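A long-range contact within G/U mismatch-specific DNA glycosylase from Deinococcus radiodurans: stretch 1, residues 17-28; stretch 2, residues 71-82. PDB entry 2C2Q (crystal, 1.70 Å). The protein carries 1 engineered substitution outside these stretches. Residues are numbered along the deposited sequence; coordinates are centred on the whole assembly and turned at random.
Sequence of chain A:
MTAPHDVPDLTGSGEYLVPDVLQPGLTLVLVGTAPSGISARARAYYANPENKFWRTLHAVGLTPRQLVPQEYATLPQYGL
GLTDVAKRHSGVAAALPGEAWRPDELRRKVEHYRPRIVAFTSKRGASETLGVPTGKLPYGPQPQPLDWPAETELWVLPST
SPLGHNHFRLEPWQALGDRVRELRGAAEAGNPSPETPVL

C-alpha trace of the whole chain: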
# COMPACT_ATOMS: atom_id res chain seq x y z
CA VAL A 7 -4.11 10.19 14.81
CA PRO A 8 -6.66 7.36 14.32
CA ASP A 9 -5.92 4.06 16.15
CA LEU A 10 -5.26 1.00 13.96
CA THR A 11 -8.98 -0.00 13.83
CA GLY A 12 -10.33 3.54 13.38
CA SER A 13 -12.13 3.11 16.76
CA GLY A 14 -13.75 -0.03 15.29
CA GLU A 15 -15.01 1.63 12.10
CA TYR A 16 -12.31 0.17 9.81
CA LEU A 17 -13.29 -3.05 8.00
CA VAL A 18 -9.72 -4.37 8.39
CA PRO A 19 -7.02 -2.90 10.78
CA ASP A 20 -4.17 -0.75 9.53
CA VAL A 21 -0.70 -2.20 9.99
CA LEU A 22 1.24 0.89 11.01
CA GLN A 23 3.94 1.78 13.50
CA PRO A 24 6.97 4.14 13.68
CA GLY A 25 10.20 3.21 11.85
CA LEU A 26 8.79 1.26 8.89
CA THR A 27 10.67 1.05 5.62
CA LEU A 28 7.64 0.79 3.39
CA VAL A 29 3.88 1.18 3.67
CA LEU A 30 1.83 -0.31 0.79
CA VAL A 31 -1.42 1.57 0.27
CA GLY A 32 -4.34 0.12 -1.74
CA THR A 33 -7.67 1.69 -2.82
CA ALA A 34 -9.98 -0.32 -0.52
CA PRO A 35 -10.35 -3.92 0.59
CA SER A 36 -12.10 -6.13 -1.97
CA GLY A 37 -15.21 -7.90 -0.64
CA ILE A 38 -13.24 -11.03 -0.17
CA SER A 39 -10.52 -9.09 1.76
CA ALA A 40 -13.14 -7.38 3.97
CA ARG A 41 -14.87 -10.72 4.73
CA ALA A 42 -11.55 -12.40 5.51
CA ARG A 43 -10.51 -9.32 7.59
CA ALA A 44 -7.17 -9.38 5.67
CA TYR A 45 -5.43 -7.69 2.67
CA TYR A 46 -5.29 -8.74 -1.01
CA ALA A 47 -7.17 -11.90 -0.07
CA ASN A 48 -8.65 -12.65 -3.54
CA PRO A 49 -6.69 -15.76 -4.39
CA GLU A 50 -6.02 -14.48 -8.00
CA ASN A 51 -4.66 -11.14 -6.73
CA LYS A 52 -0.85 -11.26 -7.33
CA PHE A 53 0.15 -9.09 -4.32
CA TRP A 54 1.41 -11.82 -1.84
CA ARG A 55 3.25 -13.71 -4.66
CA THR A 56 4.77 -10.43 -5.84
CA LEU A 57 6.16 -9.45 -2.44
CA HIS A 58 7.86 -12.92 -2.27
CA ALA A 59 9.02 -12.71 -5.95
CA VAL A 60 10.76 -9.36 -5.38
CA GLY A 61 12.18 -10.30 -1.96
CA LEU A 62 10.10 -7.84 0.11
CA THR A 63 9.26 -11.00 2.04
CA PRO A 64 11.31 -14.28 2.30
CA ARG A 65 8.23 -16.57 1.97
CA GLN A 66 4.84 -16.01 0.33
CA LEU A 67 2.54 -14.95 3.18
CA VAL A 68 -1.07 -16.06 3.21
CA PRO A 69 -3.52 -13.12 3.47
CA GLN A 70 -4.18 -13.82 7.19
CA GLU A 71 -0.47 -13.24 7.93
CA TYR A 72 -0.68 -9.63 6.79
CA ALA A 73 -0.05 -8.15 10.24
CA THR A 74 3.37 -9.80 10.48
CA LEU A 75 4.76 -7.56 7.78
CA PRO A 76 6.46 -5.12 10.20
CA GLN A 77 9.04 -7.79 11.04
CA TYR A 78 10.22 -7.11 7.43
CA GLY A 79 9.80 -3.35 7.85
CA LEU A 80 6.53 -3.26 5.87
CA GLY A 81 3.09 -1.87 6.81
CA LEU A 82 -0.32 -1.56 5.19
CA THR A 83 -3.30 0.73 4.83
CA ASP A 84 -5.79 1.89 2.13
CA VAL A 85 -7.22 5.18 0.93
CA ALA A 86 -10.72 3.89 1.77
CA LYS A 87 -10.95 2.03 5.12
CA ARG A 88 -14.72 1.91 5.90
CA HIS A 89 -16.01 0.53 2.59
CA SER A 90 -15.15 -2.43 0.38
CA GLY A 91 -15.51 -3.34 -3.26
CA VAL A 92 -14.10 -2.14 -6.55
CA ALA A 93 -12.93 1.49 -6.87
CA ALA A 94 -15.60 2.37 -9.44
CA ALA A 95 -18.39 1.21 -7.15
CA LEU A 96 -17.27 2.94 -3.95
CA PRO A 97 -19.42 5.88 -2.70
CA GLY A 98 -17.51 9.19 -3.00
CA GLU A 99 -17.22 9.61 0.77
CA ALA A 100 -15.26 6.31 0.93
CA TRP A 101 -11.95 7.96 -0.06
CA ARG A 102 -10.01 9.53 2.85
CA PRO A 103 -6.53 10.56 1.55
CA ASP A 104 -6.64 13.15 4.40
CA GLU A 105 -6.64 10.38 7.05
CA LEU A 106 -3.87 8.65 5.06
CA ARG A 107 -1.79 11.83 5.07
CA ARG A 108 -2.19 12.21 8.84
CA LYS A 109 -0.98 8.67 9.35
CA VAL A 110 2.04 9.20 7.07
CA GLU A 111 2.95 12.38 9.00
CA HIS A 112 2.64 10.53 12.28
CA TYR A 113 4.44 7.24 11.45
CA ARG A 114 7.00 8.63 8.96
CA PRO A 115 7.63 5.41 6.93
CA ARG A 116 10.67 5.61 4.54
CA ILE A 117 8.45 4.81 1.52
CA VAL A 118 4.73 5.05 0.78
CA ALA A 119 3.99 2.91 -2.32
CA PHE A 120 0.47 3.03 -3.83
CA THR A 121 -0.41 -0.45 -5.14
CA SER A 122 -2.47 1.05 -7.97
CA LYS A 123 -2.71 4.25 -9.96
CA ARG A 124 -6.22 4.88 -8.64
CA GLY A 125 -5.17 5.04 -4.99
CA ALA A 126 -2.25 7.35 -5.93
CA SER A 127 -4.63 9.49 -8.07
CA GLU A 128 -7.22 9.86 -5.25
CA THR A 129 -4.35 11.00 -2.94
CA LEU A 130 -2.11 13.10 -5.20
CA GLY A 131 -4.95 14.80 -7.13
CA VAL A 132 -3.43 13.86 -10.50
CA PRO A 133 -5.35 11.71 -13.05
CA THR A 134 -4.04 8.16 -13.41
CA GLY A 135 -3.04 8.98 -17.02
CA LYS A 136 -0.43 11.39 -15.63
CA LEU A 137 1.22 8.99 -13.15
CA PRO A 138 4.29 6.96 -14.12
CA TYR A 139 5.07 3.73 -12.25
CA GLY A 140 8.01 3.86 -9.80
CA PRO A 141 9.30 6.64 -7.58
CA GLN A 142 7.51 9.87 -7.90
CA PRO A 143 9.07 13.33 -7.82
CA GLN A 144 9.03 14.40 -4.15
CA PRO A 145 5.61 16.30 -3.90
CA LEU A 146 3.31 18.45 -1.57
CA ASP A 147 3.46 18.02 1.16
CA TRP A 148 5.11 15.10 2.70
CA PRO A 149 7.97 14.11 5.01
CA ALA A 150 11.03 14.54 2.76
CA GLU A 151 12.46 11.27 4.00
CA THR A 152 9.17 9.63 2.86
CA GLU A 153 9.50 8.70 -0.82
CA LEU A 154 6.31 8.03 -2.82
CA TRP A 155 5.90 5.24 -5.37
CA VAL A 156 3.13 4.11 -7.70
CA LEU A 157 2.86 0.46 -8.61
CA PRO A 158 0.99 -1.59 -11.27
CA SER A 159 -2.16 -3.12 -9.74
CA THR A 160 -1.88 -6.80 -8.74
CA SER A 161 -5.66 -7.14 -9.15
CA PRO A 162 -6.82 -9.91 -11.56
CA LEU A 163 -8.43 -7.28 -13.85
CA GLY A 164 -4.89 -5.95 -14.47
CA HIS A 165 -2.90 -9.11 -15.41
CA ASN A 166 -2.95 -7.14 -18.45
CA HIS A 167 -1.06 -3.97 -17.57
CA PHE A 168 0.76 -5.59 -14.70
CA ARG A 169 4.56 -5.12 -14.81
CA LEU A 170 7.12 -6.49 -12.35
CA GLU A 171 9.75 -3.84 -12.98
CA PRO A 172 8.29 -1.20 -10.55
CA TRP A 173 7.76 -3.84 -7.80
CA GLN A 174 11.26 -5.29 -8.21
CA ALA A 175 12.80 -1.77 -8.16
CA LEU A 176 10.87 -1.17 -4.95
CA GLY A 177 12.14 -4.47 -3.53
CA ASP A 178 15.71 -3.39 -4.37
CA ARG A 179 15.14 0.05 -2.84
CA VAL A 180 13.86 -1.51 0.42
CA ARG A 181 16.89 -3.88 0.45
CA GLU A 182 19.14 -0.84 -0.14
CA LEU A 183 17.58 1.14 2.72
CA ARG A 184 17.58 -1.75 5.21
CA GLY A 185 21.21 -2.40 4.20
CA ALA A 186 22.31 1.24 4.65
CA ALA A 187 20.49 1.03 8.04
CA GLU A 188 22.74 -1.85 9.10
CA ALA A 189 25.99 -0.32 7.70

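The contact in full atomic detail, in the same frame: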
# COMPACT_ATOMS: atom_id res chain seq x y z
N LEU A 17 -12.89 -1.69 8.35
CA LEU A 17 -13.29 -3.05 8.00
C LEU A 17 -12.16 -4.02 8.30
O LEU A 17 -12.40 -5.13 8.75
CB LEU A 17 -13.74 -3.15 6.53
CG LEU A 17 -14.84 -2.17 6.03
CD1 LEU A 17 -15.18 -2.46 4.63
CD2 LEU A 17 -16.08 -2.25 6.96
N VAL A 18 -10.89 -3.58 8.10
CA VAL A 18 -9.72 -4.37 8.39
C VAL A 18 -8.68 -3.39 9.04
O VAL A 18 -8.66 -2.25 8.60
CB VAL A 18 -9.08 -4.95 7.12
CG1 VAL A 18 -7.99 -5.94 7.56
CG2 VAL A 18 -10.19 -5.69 6.28
N PRO A 19 -8.00 -3.79 10.12
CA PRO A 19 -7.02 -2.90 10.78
C PRO A 19 -5.93 -2.42 9.81
O PRO A 19 -5.51 -3.17 8.90
CB PRO A 19 -6.38 -3.78 11.86
CG PRO A 19 -7.45 -4.75 12.22
CD PRO A 19 -8.08 -5.09 10.85
N ASP A 20 -5.52 -1.19 9.98
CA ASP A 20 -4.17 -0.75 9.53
C ASP A 20 -3.04 -1.55 10.15
O ASP A 20 -3.18 -2.13 11.25
CB ASP A 20 -3.99 0.70 9.85
CG ASP A 20 -4.76 1.56 8.90
OD1 ASP A 20 -5.19 1.09 7.78
OD2 ASP A 20 -5.00 2.74 9.22
N VAL A 21 -1.91 -1.67 9.41
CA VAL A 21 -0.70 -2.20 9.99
C VAL A 21 0.32 -1.06 9.92
O VAL A 21 0.93 -0.79 8.85
CB VAL A 21 -0.20 -3.44 9.20
CG1 VAL A 21 1.11 -4.00 9.74
CG2 VAL A 21 -1.32 -4.50 9.14
N LEU A 22 0.51 -0.38 11.03
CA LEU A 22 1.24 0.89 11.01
C LEU A 22 1.92 1.01 12.33
O LEU A 22 1.35 0.63 13.37
CB LEU A 22 0.32 2.12 10.77
CG LEU A 22 -0.36 2.24 9.39
CD1 LEU A 22 -1.37 3.39 9.40
CD2 LEU A 22 0.74 2.41 8.28
N GLN A 23 3.13 1.55 12.29
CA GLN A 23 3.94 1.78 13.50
C GLN A 23 5.10 2.69 13.07
O GLN A 23 5.41 2.76 11.87
CB GLN A 23 4.40 0.45 14.11
CG GLN A 23 5.31 -0.39 13.25
CD GLN A 23 5.61 -1.71 13.86
OE1 GLN A 23 4.70 -2.44 14.25
NE2 GLN A 23 6.88 -2.07 13.89
N PRO A 24 5.72 3.41 14.00
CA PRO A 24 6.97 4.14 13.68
C PRO A 24 8.10 3.28 13.07
O PRO A 24 8.20 2.05 13.31
CB PRO A 24 7.45 4.66 15.06
CG PRO A 24 6.18 4.75 15.89
CD PRO A 24 5.32 3.56 15.43
N GLY A 25 8.96 3.91 12.28
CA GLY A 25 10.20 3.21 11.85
C GLY A 25 10.08 2.22 10.69
O GLY A 25 10.99 1.40 10.47
N LEU A 26 8.95 2.21 9.98
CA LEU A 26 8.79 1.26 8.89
C LEU A 26 9.54 1.74 7.66
O LEU A 26 9.62 2.92 7.43
CB LEU A 26 7.31 1.06 8.50
CG LEU A 26 6.46 0.28 9.56
CD1 LEU A 26 4.99 0.52 9.12
CD2 LEU A 26 6.75 -1.15 9.57
N THR A 27 10.03 0.77 6.92
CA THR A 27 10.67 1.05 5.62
C THR A 27 9.64 1.39 4.52
O THR A 27 9.85 2.29 3.67
CB THR A 27 11.59 -0.11 5.20
OG1 THR A 27 12.57 -0.37 6.24
CG2 THR A 27 12.43 0.36 4.01
N LEU A 28 8.51 0.70 4.52
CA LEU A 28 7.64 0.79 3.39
C LEU A 28 6.20 0.55 3.86
O LEU A 28 5.94 -0.47 4.48
CB LEU A 28 8.01 -0.31 2.38
CG LEU A 28 6.96 -0.67 1.26
CD1 LEU A 28 6.70 0.57 0.37
CD2 LEU A 28 7.42 -1.88 0.43
N GLU A 71 -1.75 -13.60 7.34
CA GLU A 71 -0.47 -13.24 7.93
C GLU A 71 -0.10 -11.77 7.75
O GLU A 71 1.00 -11.36 8.12
CB GLU A 71 0.60 -14.20 7.39
CG GLU A 71 0.55 -15.59 8.06
CD GLU A 71 1.47 -16.61 7.41
OE1 GLU A 71 1.81 -16.42 6.23
OE2 GLU A 71 1.86 -17.60 8.09
N TYR A 72 -1.03 -10.98 7.20
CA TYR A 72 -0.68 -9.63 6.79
C TYR A 72 -0.06 -8.76 7.90
O TYR A 72 0.81 -7.90 7.64
CB TYR A 72 -1.90 -8.95 6.20
CG TYR A 72 -2.93 -8.60 7.26
CD1 TYR A 72 -2.95 -7.30 7.79
CD2 TYR A 72 -3.88 -9.56 7.71
CE1 TYR A 72 -3.88 -6.91 8.81
CE2 TYR A 72 -4.84 -9.21 8.73
CZ TYR A 72 -4.82 -7.89 9.24
OH TYR A 72 -5.74 -7.50 10.22
N ALA A 73 -0.53 -8.95 9.13
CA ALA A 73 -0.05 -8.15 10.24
C ALA A 73 1.39 -8.41 10.68
O ALA A 73 1.93 -7.65 11.49
CB ALA A 73 -1.03 -8.19 11.49
N THR A 74 2.02 -9.48 10.14
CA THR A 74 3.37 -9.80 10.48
C THR A 74 4.37 -8.99 9.65
O THR A 74 5.57 -9.00 9.92
CB THR A 74 3.65 -11.30 10.30
OG1 THR A 74 3.61 -11.64 8.89
CG2 THR A 74 2.56 -12.21 10.99
N LEU A 75 3.86 -8.26 8.66
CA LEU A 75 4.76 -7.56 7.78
C LEU A 75 5.78 -6.62 8.45
O LEU A 75 6.86 -6.40 7.88
CB LEU A 75 3.96 -6.76 6.71
CG LEU A 75 3.35 -7.57 5.55
CD1 LEU A 75 2.58 -6.62 4.62
CD2 LEU A 75 4.49 -8.29 4.79
N PRO A 76 5.46 -5.99 9.59
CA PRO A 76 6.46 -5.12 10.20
C PRO A 76 7.78 -5.78 10.57
O PRO A 76 8.80 -5.07 10.69
CB PRO A 76 5.75 -4.57 11.47
CG PRO A 76 4.31 -4.59 11.08
CD PRO A 76 4.15 -5.88 10.30
N GLN A 77 7.79 -7.09 10.74
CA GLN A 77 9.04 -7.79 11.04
C GLN A 77 10.01 -7.68 9.82
O GLN A 77 11.22 -7.88 9.94
CB GLN A 77 8.75 -9.22 11.47
CG GLN A 77 8.41 -10.19 10.33
CD GLN A 77 8.18 -11.57 10.79
OE1 GLN A 77 8.89 -12.08 11.71
NE2 GLN A 77 7.21 -12.24 10.16
N TYR A 78 9.45 -7.33 8.68
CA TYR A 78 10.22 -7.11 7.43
C TYR A 78 10.30 -5.64 7.10
O TYR A 78 10.76 -5.27 6.02
CB TYR A 78 9.57 -7.94 6.29
CG TYR A 78 9.46 -9.41 6.61
CD1 TYR A 78 10.57 -10.11 7.05
CD2 TYR A 78 8.25 -10.11 6.46
CE1 TYR A 78 10.50 -11.47 7.35
CE2 TYR A 78 8.18 -11.44 6.76
CZ TYR A 78 9.30 -12.12 7.21
OH TYR A 78 9.22 -13.47 7.49
N GLY A 79 9.85 -4.79 8.02
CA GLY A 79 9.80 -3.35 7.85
C GLY A 79 8.69 -2.81 6.94
O GLY A 79 8.73 -1.66 6.51
N LEU A 80 7.66 -3.63 6.73
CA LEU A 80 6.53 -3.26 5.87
C LEU A 80 5.25 -3.06 6.70
O LEU A 80 5.03 -3.78 7.68
CB LEU A 80 6.26 -4.34 4.83
CG LEU A 80 6.97 -4.15 3.46
CD1 LEU A 80 8.53 -4.02 3.71
CD2 LEU A 80 6.62 -5.29 2.55
N GLY A 81 4.45 -2.10 6.27
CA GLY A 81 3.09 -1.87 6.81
C GLY A 81 2.05 -1.75 5.70
O GLY A 81 2.37 -1.83 4.49
N LEU A 82 0.81 -1.49 6.10
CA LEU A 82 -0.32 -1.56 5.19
C LEU A 82 -1.39 -0.59 5.63
O LEU A 82 -1.68 -0.44 6.86
CB LEU A 82 -0.99 -2.95 5.18
CG LEU A 82 -0.15 -4.12 4.63
CD1 LEU A 82 -0.86 -5.39 4.94
CD2 LEU A 82 -0.02 -3.85 3.06

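Two backbone clamps on one short strand, an antiparallel pair at Val 21 and a parallel one at Leu 28, hold these stretches together, with apolar side chains filling the space between.

At the first clamp, Val 21 N donates to Leu 82 O and Leu 82 N to Val 21 O, both at 2.8 Å and nearly straight. At the second, Leu 28 N reaches Gly 79 O at 3.1 Å, and Gly 81 N returns a 2.8 Å bond to Leu 28 O. Gly 79 O also accepts a weak bond from Thr 27 N (2.8 Å).

The glycines make this close packing possible. Gly 79 has positive phi, which favours glycine, and an ideal CB there would sit tight against Thr 27 OG1. At Gly 81 the case is stronger: a CB would clash with Val 21 O and Leu 26 CD1.

Val 21 is the apolar hub, its t rotamer splitting the work of its two methyls: CG1 meets Pro 76 CG at 3.5 Å, while CG2 lies at the Tyr 72 ring edge, 3.5 Å from CD1. Leu 26 CD2 adds a contact to Pro 76 CB (4.0 Å), and Leu 28 CD2 packs on Leu 80 CG (3.8 Å), both side chains on the same sheet face. In all, 687 Å² is buried.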